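Local coordinates for protein glycerol dehydrogenase (Bacillus coagulans, PDB 6CSJ) that probably oxidises glycerol and related polyols with NAD+, and in this altered form has acquired a D-lactate dehydrogenase activity, at residues C68-I73 / F137-M142; T99-G104 / L141-N146; T175-R180 / L205-Q210; T209-G214 / V297-S302. The protein carries 2 engineered substitutions. All coordinates share one frame; numbering follows the deposited sequence.

Contact 1 of 4, residues C68-I73 / F137-M142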
loop_
_atom_site.group_PDB
_atom_site.type_symbol
_atom_site.label_atom_id
_atom_site.label_comp_id
_atom_site.label_asym_id
_atom_site.label_seq_id
_atom_site.Cartn_x
_atom_site.Cartn_y
_atom_site.Cartn_z
ATOM N N CYS A 68 -5.404 -4.470 -14.390
ATOM C CA CYS A 68 -4.064 -4.068 -14.804
ATOM C C CYS A 68 -3.428 -5.274 -15.473
ATOM O O CYS A 68 -2.735 -6.068 -14.829
ATOM C CB CYS A 68 -3.218 -3.595 -13.620
ATOM S SG CYS A 68 -1.552 -3.045 -14.070
ATOM N N SER A 69 -3.694 -5.403 -16.772
ATOM C CA SER A 69 -3.158 -6.480 -17.600
ATOM C C SER A 69 -2.343 -5.906 -18.744
ATOM O O SER A 69 -2.442 -4.717 -19.038
ATOM C CB SER A 69 -4.307 -7.327 -18.144
ATOM O OG SER A 69 -5.090 -6.565 -19.046
ATOM N N LYS A 70 -1.545 -6.757 -19.388
ATOM C CA LYS A 70 -0.741 -6.339 -20.546
ATOM C C LYS A 70 -1.584 -5.876 -21.750
ATOM O O LYS A 70 -1.250 -4.860 -22.366
ATOM C CB LYS A 70 0.238 -7.443 -20.965
ATOM C CG LYS A 70 1.316 -7.732 -19.930
ATOM C CD LYS A 70 2.387 -6.654 -19.939
ATOM C CE LYS A 70 3.495 -7.016 -18.976
ATOM N NZ LYS A 70 4.835 -6.477 -19.343
ATOM N N PRO A 71 -2.677 -6.607 -22.086
ATOM C CA PRO A 71 -3.564 -6.118 -23.159
ATOM C C PRO A 71 -4.177 -4.746 -22.887
ATOM O O PRO A 71 -4.170 -3.879 -23.768
ATOM C CB PRO A 71 -4.653 -7.197 -23.232
ATOM C CG PRO A 71 -3.962 -8.434 -22.762
ATOM C CD PRO A 71 -3.026 -7.982 -21.684
ATOM N N GLU A 72 -4.687 -4.552 -21.673
ATOM C CA GLU A 72 -5.275 -3.266 -21.277
ATOM C C GLU A 72 -4.209 -2.153 -21.226
ATOM O O GLU A 72 -4.484 -1.028 -21.635
ATOM C CB GLU A 72 -6.041 -3.416 -19.957
ATOM C CG GLU A 72 -6.740 -2.158 -19.430
ATOM C CD GLU A 72 -7.897 -1.644 -20.287
ATOM O OE1 GLU A 72 -8.258 -2.271 -21.295
ATOM O OE2 GLU A 72 -8.464 -0.585 -19.936
ATOM N N ILE A 73 -2.998 -2.466 -20.769
ATOM C CA ILE A 73 -1.887 -1.501 -20.805
ATOM C C ILE A 73 -1.513 -1.118 -22.241
ATOM O O ILE A 73 -1.299 0.065 -22.528
ATOM C CB ILE A 73 -0.639 -2.021 -20.037
ATOM C CG1 ILE A 73 -0.923 -2.070 -18.531
ATOM C CG2 ILE A 73 0.599 -1.143 -20.290
ATOM C CD1 ILE A 73 -0.014 -3.010 -17.758
ATOM N N PHE A 137 -2.491 -13.488 -10.870
ATOM C CA PHE A 137 -1.206 -12.787 -10.839
ATOM C C PHE A 137 -0.321 -13.197 -12.004
ATOM O O PHE A 137 -0.159 -14.387 -12.240
ATOM C CB PHE A 137 -0.485 -13.041 -9.495
ATOM C CG PHE A 137 0.948 -12.562 -9.477
ATOM C CD1 PHE A 137 1.259 -11.218 -9.228
ATOM C CD2 PHE A 137 1.998 -13.455 -9.739
ATOM C CE1 PHE A 137 2.569 -10.790 -9.227
ATOM C CE2 PHE A 137 3.314 -13.014 -9.751
ATOM C CZ PHE A 137 3.604 -11.685 -9.482
ATOM N N GLU A 138 0.241 -12.226 -12.722
ATOM C CA GLU A 138 1.199 -12.534 -13.796
ATOM C C GLU A 138 2.613 -12.174 -13.373
ATOM O O GLU A 138 3.448 -13.055 -13.269
ATOM C CB GLU A 138 0.839 -11.862 -15.125
ATOM C CG GLU A 138 1.766 -12.231 -16.259
ATOM C CD GLU A 138 1.383 -11.606 -17.594
ATOM O OE1 GLU A 138 0.325 -10.932 -17.792
ATOM O OE2 GLU A 138 2.208 -11.794 -18.493
ATOM N N GLU A 139 2.895 -10.894 -13.145
ATOM C CA GLU A 139 4.255 -10.482 -12.763
ATOM C C GLU A 139 4.356 -9.160 -11.998
ATOM O O GLU A 139 3.433 -8.340 -12.020
ATOM C CB GLU A 139 5.156 -10.418 -13.992
ATOM C CG GLU A 139 4.684 -9.461 -15.092
ATOM C CD GLU A 139 5.751 -9.029 -16.049
ATOM O OE1 GLU A 139 6.882 -8.872 -15.609
ATOM O OE2 GLU A 139 5.496 -8.811 -17.259
ATOM N N TYR A 140 5.494 -8.977 -11.331
ATOM C CA TYR A 140 5.883 -7.699 -10.742
ATOM C C TYR A 140 6.696 -6.916 -11.763
ATOM O O TYR A 140 7.794 -7.309 -12.102
ATOM C CB TYR A 140 6.715 -7.907 -9.461
ATOM C CG TYR A 140 5.931 -8.515 -8.319
ATOM C CD1 TYR A 140 4.813 -7.863 -7.803
ATOM C CD2 TYR A 140 6.302 -9.741 -7.744
ATOM C CE1 TYR A 140 4.075 -8.408 -6.758
ATOM C CE2 TYR A 140 5.567 -10.295 -6.699
ATOM C CZ TYR A 140 4.454 -9.618 -6.217
ATOM O OH TYR A 140 3.702 -10.131 -5.194
ATOM N N LEU A 141 6.153 -5.802 -12.243
ATOM C CA LEU A 141 6.870 -4.907 -13.153
ATOM C C LEU A 141 7.569 -3.812 -12.327
ATOM O O LEU A 141 6.915 -2.920 -11.803
ATOM C CB LEU A 141 5.907 -4.310 -14.176
ATOM C CG LEU A 141 6.460 -3.312 -15.206
ATOM C CD1 LEU A 141 7.596 -3.906 -16.024
ATOM C CD2 LEU A 141 5.354 -2.762 -16.107
ATOM N N MET A 142 8.897 -3.908 -12.232
ATOM C CA MET A 142 9.743 -2.954 -11.518
ATOM C C MET A 142 9.957 -1.773 -12.438
ATOM O O MET A 142 10.406 -1.953 -13.559
ATOM C CB MET A 142 11.122 -3.542 -11.160
ATOM C CG MET A 142 11.130 -4.938 -10.566
ATOM S SD MET A 142 10.362 -5.070 -8.942
ATOM C CE MET A 142 10.647 -6.798 -8.595
#
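Lys70 and Glu139 are brought together by their torsions. In Lys70, CG stands anti to the carbonyl carbon and the chain folds at CB-CG (chi2 -76°) before running out straight towards the strand. In Glu139, CG sits between the backbone N and the carbonyl carbon (chi1 58°), so the extended carboxylate swings back to the lysine although its CB does not aim that way. The two chains cross at about a right angle. Lys70 NZ forms a salt bridge, weak as a hydrogen bond, with Glu139 OE2 at 3.2 Å, and Lys70 CE lies equally near that oxygen, so the lysine presents the flank of its end as well as its ammonium. Nearer the backbone, Glu138 OE1 comes within 4.0 Å of Lys70 CG, while Glu138 OE2 stays 6.0 Å from Lys70 NZ, a distance at which attraction is only long-range. A classic beta bulge, in which Glu138 and Glu139 both face Ile130 of the neighbouring strand, lets two successive acids serve this side. The contact joins the first turn of helix 70-82, where Ser69 is the N-cap with OG accepting weakly from Glu72 N, to the hairpin strand 137-142. Tyr106 OH is the stronger polar partner of Lys70 NZ; Glu139 probably adds to this tyrosine anchor and partly balances the lysine's charge, Glu138 contributing at most at longer range.

Contact 2 of 4, residues T99-G104 / L141-N146; sequences TAKAVG and LMLPLN
Leu143 and Lys101 meet with no flat group between them: neither ring faces nor edges take part, and only aliphatic carbons touch. Leu143 CD1 rests 3.5 Å from Lys101 CB and 4.0 Å from Lys101 CD, one methyl lying against the lysine chain while the two side chains cross at about a right angle. With CG of Leu143 anti to its carbonyl carbon (chi1 -56°) and chi2 at 172°, that methyl is carried forward onto helix 94-106. On the next residue of the helix, Ala102 CB touches Leu141 CD2 at 4.2 Å, a looser meeting that suits a small residue, because Ile73 of helix 70-82 also packs on this alanine. The backbones come closest at Ala102 and Leu143, CA to CA 7.8 Å. A lysine fits because its methylenes pack on Leu143 while its ammonium leads away to the carbonyl oxygens of Ser125 and Leu127. The end of the strand and the residue after it thus pack on the helix through Leu141 and Leu143. Contact with the leucines is purely apolar, and the buried ammonium is probably stabilised mainly by backbone carbonyl oxygens, with Asp98 at most a distant, weak partner.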
loop_
_atom_site.group_PDB
_atom_site.type_symbol
_atom_site.label_atom_id
_atom_site.label_comp_id
_atom_site.label_asym_id
_atom_site.label_seq_id
_atom_site.Cartn_x
_atom_site.Cartn_y
_atom_site.Cartn_z
ATOM N N THR A 99 -1.706 0.659 -13.602
ATOM C CA THR A 99 -1.901 0.756 -15.052
ATOM C C THR A 99 -1.330 2.072 -15.582
ATOM O O THR A 99 -0.612 2.081 -16.580
ATOM C CB THR A 99 -3.398 0.596 -15.419
ATOM O OG1 THR A 99 -3.852 -0.690 -14.997
ATOM C CG2 THR A 99 -3.639 0.746 -16.903
ATOM N N ALA A 100 -1.629 3.170 -14.895
ATOM C CA ALA A 100 -1.080 4.475 -15.262
ATOM C C ALA A 100 0.456 4.507 -15.193
ATOM O O ALA A 100 1.104 5.099 -16.052
ATOM C CB ALA A 100 -1.671 5.565 -14.384
ATOM N N LYS A 101 1.037 3.882 -14.179
ATOM C CA LYS A 101 2.499 3.850 -14.038
ATOM C C LYS A 101 3.137 3.072 -15.193
ATOM O O LYS A 101 4.134 3.516 -15.772
ATOM C CB LYS A 101 2.924 3.218 -12.709
ATOM C CG LYS A 101 2.488 3.936 -11.438
ATOM C CD LYS A 101 3.057 3.258 -10.206
ATOM C CE LYS A 101 2.078 3.246 -9.050
ATOM N NZ LYS A 101 2.592 2.447 -7.890
ATOM N N ALA A 102 2.553 1.916 -15.509
ATOM C CA ALA A 102 2.973 1.097 -16.656
ATOM C C ALA A 102 2.896 1.873 -17.984
ATOM O O ALA A 102 3.856 1.864 -18.766
ATOM C CB ALA A 102 2.137 -0.179 -16.740
ATOM N N VAL A 103 1.773 2.563 -18.211
ATOM C CA VAL A 103 1.597 3.390 -19.419
ATOM C C VAL A 103 2.667 4.480 -19.511
ATOM O O VAL A 103 3.205 4.723 -20.589
ATOM C CB VAL A 103 0.170 4.001 -19.518
ATOM C CG1 VAL A 103 0.078 5.070 -20.598
ATOM C CG2 VAL A 103 -0.854 2.912 -19.806
ATOM N N GLY A 104 2.980 5.127 -18.393
ATOM C CA GLY A 104 4.018 6.156 -18.383
ATOM C C GLY A 104 5.389 5.602 -18.685
ATOM O O GLY A 104 6.189 6.245 -19.367
ATOM N N LEU A 141 6.153 -5.802 -12.243
ATOM C CA LEU A 141 6.870 -4.907 -13.153
ATOM C C LEU A 141 7.569 -3.812 -12.327
ATOM O O LEU A 141 6.915 -2.920 -11.803
ATOM C CB LEU A 141 5.907 -4.310 -14.176
ATOM C CG LEU A 141 6.460 -3.312 -15.206
ATOM C CD1 LEU A 141 7.596 -3.906 -16.024
ATOM C CD2 LEU A 141 5.354 -2.762 -16.107
ATOM N N MET A 142 8.897 -3.908 -12.232
ATOM C CA MET A 142 9.743 -2.954 -11.518
ATOM C C MET A 142 9.957 -1.773 -12.438
ATOM O O MET A 142 10.406 -1.953 -13.559
ATOM C CB MET A 142 11.122 -3.542 -11.160
ATOM C CG MET A 142 11.130 -4.938 -10.566
ATOM S SD MET A 142 10.362 -5.070 -8.942
ATOM C CE MET A 142 10.647 -6.798 -8.595
ATOM N N LEU A 143 9.652 -0.567 -11.968
ATOM C CA LEU A 143 9.779 0.625 -12.789
ATOM C C LEU A 143 11.098 1.310 -12.493
ATOM O O LEU A 143 11.588 1.203 -11.378
ATOM C CB LEU A 143 8.606 1.562 -12.533
ATOM C CG LEU A 143 7.257 0.899 -12.772
ATOM C CD1 LEU A 143 6.148 1.815 -12.305
ATOM C CD2 LEU A 143 7.087 0.544 -14.249
ATOM N N PRO A 144 11.688 1.997 -13.488
ATOM C CA PRO A 144 12.932 2.743 -13.236
ATOM C C PRO A 144 12.774 3.914 -12.265
ATOM O O PRO A 144 13.736 4.281 -11.584
ATOM C CB PRO A 144 13.313 3.289 -14.627
ATOM C CG PRO A 144 12.519 2.511 -15.597
ATOM C CD PRO A 144 11.272 2.068 -14.904
ATOM N N LEU A 145 11.580 4.505 -12.228
ATOM C CA LEU A 145 11.305 5.666 -11.388
ATOM C C LEU A 145 9.992 5.507 -10.617
ATOM O O LEU A 145 9.038 4.895 -11.100
ATOM C CB LEU A 145 11.237 6.929 -12.252
ATOM C CG LEU A 145 12.489 7.323 -13.050
ATOM C CD1 LEU A 145 12.164 8.514 -13.943
ATOM C CD2 LEU A 145 13.683 7.661 -12.164
ATOM N N ASN A 146 9.955 6.070 -9.411
ATOM C CA ASN A 146 8.703 6.255 -8.696
ATOM C C ASN A 146 7.848 7.240 -9.482
ATOM O O ASN A 146 8.389 8.112 -10.146
ATOM C CB ASN A 146 8.939 6.807 -7.292
ATOM C CG ASN A 146 9.690 5.846 -6.387
ATOM O OD1 ASN A 146 10.897 5.687 -6.512
ATOM N ND2 ASN A 146 8.979 5.223 -5.459
#

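Contact 3 of 4, residues T175-R180 / L205-Q210; sequences TYFEAR and LCYDTQ
Phe177 turns its edge to a face of Tyr207, a T-shaped pair with ring centroids 5.0 Å apart and planes at 71°. Phe177 CZ lies over that face, and Phe177 CE2 is 3.6 Å from Tyr207 CE1. Beside the rings, Tyr176 CB and Tyr207 CB touch at 3.8 Å where the backbones draw closest, and Cys206 SG approaches Thr175 OG1 at 4.2 Å, a small side chain that lets the helices come close. Placing CG of Tyr207 opposite its backbone N (chi1 178°) sends the ring across the gap. A tyrosine serves well because its face receives Phe177 while its hydroxyl hydrogen-bonds Glu295; a leucine in its place would probably leave Glu295 without that partner and the Phe177 edge without an aromatic face to rest on. In the second shell, Arg180 CZ lies in the plane of the Phe177 ring at its edge, Val296 packs on both rings, and Thr175 OG1 has its hydrogen bond to Ser241. The Tyr176 ring, for its part, makes a cation-pi contact with Lys204, one helical turn before Asp208. The axes of these short segments run nearly antiparallel, at 153° and 9.1 Å apart, as is common in helical bundles; the pair belongs to the helical part that follows the nucleotide-binding domain in iron-containing alcohol dehydrogenases.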
loop_
_atom_site.group_PDB
_atom_site.type_symbol
_atom_site.label_atom_id
_atom_site.label_comp_id
_atom_site.label_asym_id
_atom_site.label_seq_id
_atom_site.Cartn_x
_atom_site.Cartn_y
_atom_site.Cartn_z
ATOM N N THR A 175 5.557 -1.123 8.769
ATOM C CA THR A 175 6.686 -0.441 8.130
ATOM C C THR A 175 7.923 -0.273 8.999
ATOM O O THR A 175 9.022 -0.586 8.549
ATOM C CB THR A 175 6.277 0.938 7.579
ATOM O OG1 THR A 175 5.121 0.803 6.739
ATOM C CG2 THR A 175 7.436 1.566 6.782
ATOM N N TYR A 176 7.755 0.224 10.225
ATOM C CA TYR A 176 8.896 0.420 11.129
ATOM C C TYR A 176 9.595 -0.897 11.492
ATOM O O TYR A 176 10.827 -0.970 11.485
ATOM C CB TYR A 176 8.479 1.139 12.417
ATOM C CG TYR A 176 9.632 1.293 13.397
ATOM C CD1 TYR A 176 10.801 1.959 13.020
ATOM C CD2 TYR A 176 9.572 0.746 14.684
ATOM C CE1 TYR A 176 11.859 2.095 13.897
ATOM C CE2 TYR A 176 10.635 0.880 15.568
ATOM C CZ TYR A 176 11.771 1.558 15.164
ATOM O OH TYR A 176 12.828 1.693 16.027
ATOM N N PHE A 177 8.807 -1.926 11.801
ATOM C CA PHE A 177 9.353 -3.195 12.258
ATOM C C PHE A 177 10.139 -3.907 11.154
ATOM O O PHE A 177 11.220 -4.479 11.410
ATOM C CB PHE A 177 8.235 -4.082 12.818
ATOM C CG PHE A 177 7.507 -3.463 13.976
ATOM C CD1 PHE A 177 8.170 -3.214 15.182
ATOM C CD2 PHE A 177 6.173 -3.082 13.858
ATOM C CE1 PHE A 177 7.514 -2.606 16.255
ATOM C CE2 PHE A 177 5.511 -2.489 14.934
ATOM C CZ PHE A 177 6.178 -2.268 16.139
ATOM N N GLU A 178 9.609 -3.842 9.930
ATOM C CA GLU A 178 10.259 -4.430 8.757
ATOM C C GLU A 178 11.522 -3.677 8.380
ATOM O O GLU A 178 12.542 -4.300 8.066
ATOM C CB GLU A 178 9.292 -4.509 7.570
ATOM C CG GLU A 178 8.115 -5.436 7.847
ATOM C CD GLU A 178 7.366 -5.865 6.603
ATOM O OE1 GLU A 178 6.663 -5.032 5.978
ATOM O OE2 GLU A 178 7.473 -7.062 6.264
ATOM N N ALA A 179 11.458 -2.346 8.431
ATOM C CA ALA A 179 12.626 -1.490 8.153
ATOM C C ALA A 179 13.709 -1.632 9.217
ATOM O O ALA A 179 14.898 -1.693 8.891
ATOM C CB ALA A 179 12.200 -0.037 8.018
ATOM N N ARG A 180 13.298 -1.669 10.488
ATOM C CA ARG A 180 14.220 -1.902 11.616
ATOM C C ARG A 180 14.969 -3.216 11.434
ATOM O O ARG A 180 16.188 -3.261 11.572
ATOM C CB ARG A 180 13.463 -1.923 12.946
ATOM C CG ARG A 180 14.351 -2.024 14.184
ATOM C CD ARG A 180 13.551 -1.863 15.479
ATOM N NE ARG A 180 12.659 -2.997 15.708
ATOM C CZ ARG A 180 11.829 -3.119 16.752
ATOM N NH1 ARG A 180 11.745 -2.166 17.669
ATOM N NH2 ARG A 180 11.058 -4.197 16.878
ATOM N N LEU A 205 8.367 7.457 12.262
ATOM C CA LEU A 205 7.274 8.435 12.321
ATOM C C LEU A 205 5.948 7.824 11.858
ATOM O O LEU A 205 4.899 8.141 12.412
ATOM C CB LEU A 205 7.600 9.674 11.497
ATOM C CG LEU A 205 6.557 10.800 11.501
ATOM C CD1 LEU A 205 6.414 11.449 12.876
ATOM C CD2 LEU A 205 6.928 11.826 10.441
ATOM N N CYS A 206 6.007 6.954 10.851
ATOM C CA CYS A 206 4.826 6.250 10.371
ATOM C C CYS A 206 4.157 5.492 11.514
ATOM O O CYS A 206 2.980 5.714 11.783
ATOM C CB CYS A 206 5.172 5.300 9.209
ATOM S SG CYS A 206 3.753 4.363 8.579
ATOM N N TYR A 207 4.925 4.638 12.195
ATOM C CA TYR A 207 4.432 3.855 13.339
ATOM C C TYR A 207 3.860 4.740 14.454
ATOM O O TYR A 207 2.736 4.526 14.907
ATOM C CB TYR A 207 5.544 2.953 13.926
ATOM C CG TYR A 207 5.078 2.174 15.142
ATOM C CD1 TYR A 207 4.200 1.093 15.010
ATOM C CD2 TYR A 207 5.457 2.560 16.429
ATOM C CE1 TYR A 207 3.751 0.398 16.117
ATOM C CE2 TYR A 207 5.005 1.866 17.553
ATOM C CZ TYR A 207 4.154 0.793 17.392
ATOM O OH TYR A 207 3.706 0.128 18.499
ATOM N N ASP A 208 4.645 5.717 14.885
ATOM C CA ASP A 208 4.227 6.658 15.927
ATOM C C ASP A 208 2.920 7.378 15.589
ATOM O O ASP A 208 2.085 7.585 16.475
ATOM C CB ASP A 208 5.307 7.713 16.177
ATOM C CG ASP A 208 6.560 7.145 16.824
ATOM O OD1 ASP A 208 6.540 6.005 17.306
ATOM O OD2 ASP A 208 7.584 7.860 16.846
ATOM N N THR A 209 2.760 7.757 14.321
ATOM C CA THR A 209 1.547 8.430 13.853
ATOM C C THR A 209 0.329 7.497 13.926
ATOM O O THR A 209 -0.746 7.932 14.316
ATOM C CB THR A 209 1.710 8.995 12.413
ATOM O OG1 THR A 209 2.850 9.865 12.354
ATOM C CG2 THR A 209 0.487 9.773 11.985
ATOM N N GLN A 210 0.503 6.218 13.595
ATOM C CA GLN A 210 -0.600 5.257 13.725
ATOM C C GLN A 210 -1.075 5.162 15.175
ATOM O O GLN A 210 -2.276 5.263 15.433
ATOM C CB GLN A 210 -0.215 3.860 13.221
ATOM C CG GLN A 210 0.182 3.773 11.755
ATOM C CD GLN A 210 -0.884 4.291 10.799
ATOM O OE1 GLN A 210 -2.083 4.112 11.039
ATOM N NE2 GLN A 210 -0.451 4.928 9.706
#

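Contact 4 of 4, residues T209-G214 / V297-S302; sequences TQILEG and VSFCLS
Phe299, the residue that crosses to helix 197-221, has its carbonyl held from within its own helix: Ser302 OG donates to Phe299 O at 2.7 Å, tilted from the carbonyl plane, a bond that satisfies the serine hydroxyl. The side chain of Phe299 carries the contact. Its CG points away from its own backbone N (chi1 170°), which drives the ring straight into helix 197-221, where Phe299 CZ reaches Gln210 CB at 4.1 Å. Phe299 CE1 also lies by Gln210 O, an approach so tight that its detail is doubtful; that oxygen already accepts from Gly214 N along the helix at 2.9 Å. At the rim of the ring and in its plane lies Gly214 CA, 4.0 Å from Phe299 CE1; glycine suits the place since any CB there would run into that same ring carbon. Ile211 CD1 packs obliquely against the base of the ring, 3.7 Å from Phe299 CB. With an alanine here in place of Phe299 the ring is gone, and a gap would probably open between the helices, leaving Ile211 CD1 and Gly214 without the surface they pack on. Leu173 of helix 162-173 also touches Phe299. The two short segments run in the same general direction, inclined at 37° and 10.3 Å apart, a spacing that one large ring spans. The chemistry is therefore that of an apolar wedge, which depends on Gly214 having no side chain, with the polar amide of Gln210 turned aside to Asn237 of helix 228-248.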
loop_
_atom_site.group_PDB
_atom_site.type_symbol
_atom_site.label_atom_id
_atom_site.label_comp_id
_atom_site.label_asym_id
_atom_site.label_seq_id
_atom_site.Cartn_x
_atom_site.Cartn_y
_atom_site.Cartn_z
ATOM N N THR A 209 2.760 7.757 14.321
ATOM C CA THR A 209 1.547 8.430 13.853
ATOM C C THR A 209 0.329 7.497 13.926
ATOM O O THR A 209 -0.746 7.932 14.316
ATOM C CB THR A 209 1.710 8.995 12.413
ATOM O OG1 THR A 209 2.850 9.865 12.354
ATOM C CG2 THR A 209 0.487 9.773 11.985
ATOM N N GLN A 210 0.503 6.218 13.595
ATOM C CA GLN A 210 -0.600 5.257 13.725
ATOM C C GLN A 210 -1.075 5.162 15.175
ATOM O O GLN A 210 -2.276 5.263 15.433
ATOM C CB GLN A 210 -0.215 3.860 13.221
ATOM C CG GLN A 210 0.182 3.773 11.755
ATOM C CD GLN A 210 -0.884 4.291 10.799
ATOM O OE1 GLN A 210 -2.083 4.112 11.039
ATOM N NE2 GLN A 210 -0.451 4.928 9.706
ATOM N N ILE A 211 -0.129 5.010 16.106
ATOM C CA ILE A 211 -0.445 4.854 17.535
ATOM C C ILE A 211 -1.145 6.112 18.088
ATOM O O ILE A 211 -2.188 6.006 18.728
ATOM C CB ILE A 211 0.829 4.505 18.385
ATOM C CG1 ILE A 211 1.470 3.183 17.928
ATOM C CG2 ILE A 211 0.522 4.450 19.881
ATOM C CD1 ILE A 211 0.532 1.993 17.849
ATOM N N LEU A 212 -0.594 7.288 17.799
ATOM C CA LEU A 212 -1.156 8.554 18.296
ATOM C C LEU A 212 -2.468 8.993 17.629
ATOM O O LEU A 212 -3.326 9.581 18.294
ATOM C CB LEU A 212 -0.103 9.680 18.177
ATOM C CG LEU A 212 1.160 9.512 19.056
ATOM C CD1 LEU A 212 2.255 10.503 18.679
ATOM C CD2 LEU A 212 0.817 9.640 20.549
ATOM N N GLU A 213 -2.615 8.711 16.329
ATOM C CA GLU A 213 -3.664 9.323 15.496
ATOM C C GLU A 213 -4.718 8.380 14.923
ATOM O O GLU A 213 -5.771 8.851 14.490
ATOM C CB GLU A 213 -3.026 10.073 14.324
ATOM C CG GLU A 213 -1.969 11.111 14.704
ATOM C CD GLU A 213 -2.567 12.358 15.307
ATOM O OE1 GLU A 213 -3.440 12.972 14.658
ATOM O OE2 GLU A 213 -2.170 12.731 16.425
ATOM N N GLY A 214 -4.456 7.072 14.898
ATOM C CA GLY A 214 -5.323 6.134 14.181
ATOM C C GLY A 214 -6.773 6.132 14.618
ATOM O O GLY A 214 -7.684 6.171 13.780
ATOM N N VAL A 297 -1.100 -4.842 19.704
ATOM C CA VAL A 297 -2.370 -5.562 19.814
ATOM C C VAL A 297 -3.468 -4.603 20.277
ATOM O O VAL A 297 -4.588 -4.645 19.766
ATOM C CB VAL A 297 -2.276 -6.774 20.764
ATOM C CG1 VAL A 297 -3.645 -7.428 20.964
ATOM C CG2 VAL A 297 -1.278 -7.801 20.220
ATOM N N SER A 298 -3.122 -3.732 21.233
ATOM C CA SER A 298 -4.044 -2.735 21.774
ATOM C C SER A 298 -4.516 -1.757 20.690
ATOM O O SER A 298 -5.719 -1.506 20.545
ATOM C CB SER A 298 -3.387 -1.967 22.920
ATOM O OG SER A 298 -4.262 -0.985 23.455
ATOM N N PHE A 299 -3.568 -1.212 19.936
ATOM C CA PHE A 299 -3.901 -0.360 18.810
ATOM C C PHE A 299 -4.827 -1.066 17.809
ATOM O O PHE A 299 -5.825 -0.481 17.375
ATOM C CB PHE A 299 -2.652 0.144 18.080
ATOM C CG PHE A 299 -2.969 0.818 16.788
ATOM C CD1 PHE A 299 -3.564 2.068 16.794
ATOM C CD2 PHE A 299 -2.756 0.174 15.569
ATOM C CE1 PHE A 299 -3.908 2.694 15.599
ATOM C CE2 PHE A 299 -3.095 0.792 14.373
ATOM C CZ PHE A 299 -3.667 2.053 14.385
ATOM N N CYS A 300 -4.494 -2.306 17.447
ATOM C CA CYS A 300 -5.290 -3.070 16.475
ATOM C C CYS A 300 -6.726 -3.285 16.969
ATOM O O CYS A 300 -7.683 -3.090 16.213
ATOM C CB CYS A 300 -4.627 -4.410 16.135
ATOM S SG CYS A 300 -3.105 -4.329 15.143
ATOM N N LEU A 301 -6.880 -3.655 18.238
ATOM C CA LEU A 301 -8.221 -3.798 18.822
ATOM C C LEU A 301 -8.997 -2.477 18.856
ATOM O O LEU A 301 -10.197 -2.486 18.630
ATOM C CB LEU A 301 -8.156 -4.412 20.225
ATOM C CG LEU A 301 -7.675 -5.856 20.275
ATOM C CD1 LEU A 301 -7.415 -6.267 21.715
ATOM C CD2 LEU A 301 -8.665 -6.814 19.599
ATOM N N SER A 302 -8.315 -1.359 19.101
ATOM C CA SER A 302 -8.977 -0.048 19.134
ATOM C C SER A 302 -9.559 0.380 17.790
ATOM O O SER A 302 -10.588 1.033 17.772
ATOM C CB SER A 302 -8.035 1.050 19.673
ATOM O OG SER A 302 -7.092 1.469 18.702
#

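Overall arrangement
The four contacts fall into two pairs in different parts of the chain. Contacts 1 and 2 share Leu141 and Met142, their centres about 10 Å apart, and touch directly where Ile73 CD1 meets Ala102 CB at 3.7 Å; together they seat the hairpin on two helices of the nucleotide-binding domain. Contacts 3 and 4 share Thr209 and Gln210 on helix 197-221, centres about 12 Å apart, and link that helix to two others in the helical part. The pairs never touch: the centres of contacts 1 and 4 are about 35 Å apart, and those of contacts 2 and 3 about 26 Å. In this family the active site generally lies in the cleft between the two domains.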